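Local structure of ankyrin repeat domain protein (Legionella pneumophila subsp. pneumophila, 6MCA) at residues D113-T118 with G144-F149. The protein is a bacterial effector with ankyrin repeats and a probable cysteine protease-like part that interacts with the host LARP7 component of the 7SK snRNP complex. Residues are numbered along the deposited sequence; the frame is centred on the assembly and turned at random.
Sequences DPNAYT and GAKLDF
The side-chain amide of Asn115 grips the backbone on both sides of Ala145. Asn115 OD1 accepts from Lys146 N at 2.9 Å. That donor lies in the carbonyl plane, on a lone pair. Asn115 ND2 donates to Gly144 O at 3.0 Å, nearly straight at 165°. Here the donor stands above the carbonyl plane of Gly144. With CG anti to its own carbonyl carbon (chi1 -68°), the amide reaches across to the 144-149 segment, and the paired bonds fix its rotation. A water also donates to Asn115 OD1, and it donates to Lys146 O at 2.8 Å.

Within the loop, Asp113 OD1 accepts from Asn115 N at 3.1 Å, an Asx turn inside the type I turn from Asp113 to Ala116. Both segments belong to the ankyrin repeat region. Through its two amide bonds Asn115 ties the loop after helix 101-109 to the corner between helices 134-142 and 147-162. At that corner Gly144, with positive phi, is the C-prime residue of a Schellman motif.

Apolar contacts add to these bonds. Pro114 CB lies 4.1 Å from Ala145 CB. Further along, the edge of Phe149 points toward the face of Tyr117 in an offset edge-to-face pair. The ring planes stand at 85° and the centroids are 5.5 Å apart. Phe149 CE2 comes within 3.6 Å of Tyr117 CD1. Both side chains also touch Ile179 on strand 178-182.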
loop_
_atom_site.group_PDB
_atom_site.type_symbol
_atom_site.label_atom_id
_atom_site.label_comp_id
_atom_site.label_asym_id
_atom_site.label_seq_id
_atom_site.Cartn_x
_atom_site.Cartn_y
_atom_site.Cartn_z
ATOM N N ASP A 113 -20.689 7.751 7.395
ATOM C CA ASP A 113 -19.608 8.419 8.112
ATOM C C ASP A 113 -18.450 8.710 7.165
ATOM O O ASP A 113 -17.785 7.767 6.714
ATOM C CB ASP A 113 -19.140 7.548 9.280
ATOM C CG ASP A 113 -18.056 8.211 10.112
ATOM O OD1 ASP A 113 -17.811 9.422 9.932
ATOM O OD2 ASP A 113 -17.448 7.517 10.954
ATOM N N PRO A 114 -18.164 9.976 6.845
ATOM C CA PRO A 114 -17.072 10.269 5.904
ATOM C C PRO A 114 -15.687 10.063 6.489
ATOM O O PRO A 114 -14.704 10.142 5.741
ATOM C CB PRO A 114 -17.308 11.741 5.550
ATOM C CG PRO A 114 -17.933 12.306 6.783
ATOM C CD PRO A 114 -18.791 11.205 7.363
ATOM N N ASN A 115 -15.575 9.807 7.794
ATOM C CA ASN A 115 -14.284 9.605 8.442
ATOM C C ASN A 115 -14.131 8.190 8.986
ATOM O O ASN A 115 -13.281 7.951 9.850
ATOM C CB ASN A 115 -14.081 10.629 9.559
ATOM C CG ASN A 115 -13.927 12.041 9.031
ATOM O OD1 ASN A 115 -12.898 12.390 8.452
ATOM N ND2 ASN A 115 -14.952 12.863 9.229
ATOM N N ALA A 116 -14.939 7.250 8.505
ATOM C CA ALA A 116 -14.795 5.863 8.920
ATOM C C ALA A 116 -13.475 5.299 8.411
ATOM O O ALA A 116 -13.023 5.629 7.312
ATOM C CB ALA A 116 -15.962 5.024 8.401
ATOM N N TYR A 117 -12.848 4.455 9.225
ATOM C CA TYR A 117 -11.597 3.814 8.852
ATOM C C TYR A 117 -11.726 2.308 9.030
ATOM O O TYR A 117 -12.542 1.818 9.815
ATOM C CB TYR A 117 -10.407 4.349 9.666
ATOM C CG TYR A 117 -10.629 4.425 11.161
ATOM C CD1 TYR A 117 -11.323 5.485 11.730
ATOM C CD2 TYR A 117 -10.128 3.442 12.005
ATOM C CE1 TYR A 117 -11.520 5.559 13.097
ATOM C CE2 TYR A 117 -10.319 3.509 13.372
ATOM C CZ TYR A 117 -11.016 4.568 13.913
ATOM O OH TYR A 117 -11.209 4.639 15.273
ATOM N N THR A 118 -10.906 1.579 8.279
ATOM C CA THR A 118 -10.965 0.128 8.262
ATOM C C THR A 118 -10.200 -0.454 9.449
ATOM O O THR A 118 -9.697 0.264 10.318
ATOM C CB THR A 118 -10.416 -0.409 6.944
ATOM O OG1 THR A 118 -9.006 -0.160 6.878
ATOM C CG2 THR A 118 -11.100 0.268 5.766
ATOM N N GLY A 144 -17.698 16.538 5.459
ATOM C CA GLY A 144 -16.996 16.526 6.726
ATOM C C GLY A 144 -15.732 15.692 6.814
ATOM O O GLY A 144 -15.197 15.538 7.917
ATOM N N ALA A 145 -15.230 15.156 5.704
ATOM C CA ALA A 145 -14.025 14.338 5.757
ATOM C C ALA A 145 -12.809 15.188 6.116
ATOM O O ALA A 145 -12.653 16.314 5.636
ATOM C CB ALA A 145 -13.800 13.632 4.422
ATOM N N LYS A 146 -11.944 14.640 6.969
ATOM C CA LYS A 146 -10.753 15.334 7.445
ATOM C C LYS A 146 -9.525 14.777 6.732
ATOM O O LYS A 146 -9.218 13.586 6.851
ATOM C CB LYS A 146 -10.611 15.192 8.961
ATOM C CG LYS A 146 -11.855 15.591 9.743
ATOM C CD LYS A 146 -12.218 17.050 9.512
ATOM C CE LYS A 146 -13.370 17.483 10.408
ATOM N NZ LYS A 146 -13.766 18.899 10.170
ATOM N N LEU A 147 -8.817 15.649 6.007
ATOM C CA LEU A 147 -7.715 15.210 5.155
ATOM C C LEU A 147 -6.494 14.780 5.961
ATOM O O LEU A 147 -5.729 13.913 5.513
ATOM C CB LEU A 147 -7.342 16.334 4.186
ATOM C CG LEU A 147 -6.245 16.070 3.154
ATOM C CD1 LEU A 147 -6.619 14.893 2.278
ATOM C CD2 LEU A 147 -5.995 17.311 2.311
ATOM N N ASP A 148 -6.294 15.373 7.141
ATOM C CA ASP A 148 -5.088 15.094 7.915
ATOM C C ASP A 148 -5.004 13.630 8.324
ATOM O O ASP A 148 -3.905 13.072 8.390
ATOM C CB ASP A 148 -5.031 15.996 9.147
ATOM C CG ASP A 148 -4.598 17.410 8.813
ATOM O OD1 ASP A 148 -3.861 17.588 7.820
ATOM O OD2 ASP A 148 -4.994 18.344 9.543
ATOM N N PHE A 149 -6.144 12.992 8.596
ATOM C CA PHE A 149 -6.143 11.570 8.929
ATOM C C PHE A 149 -5.548 10.742 7.794
ATOM O O PHE A 149 -4.648 9.919 8.011
ATOM C CB PHE A 149 -7.572 11.122 9.247
ATOM C CG PHE A 149 -7.669 9.745 9.840
ATOM C CD1 PHE A 149 -6.565 9.128 10.406
ATOM C CD2 PHE A 149 -8.878 9.069 9.837
ATOM C CE1 PHE A 149 -6.664 7.862 10.949
ATOM C CE2 PHE A 149 -8.984 7.804 10.378
ATOM C CZ PHE A 149 -7.875 7.200 10.935
HETATM O O HOH W 1 -10.671 11.157 7.149
#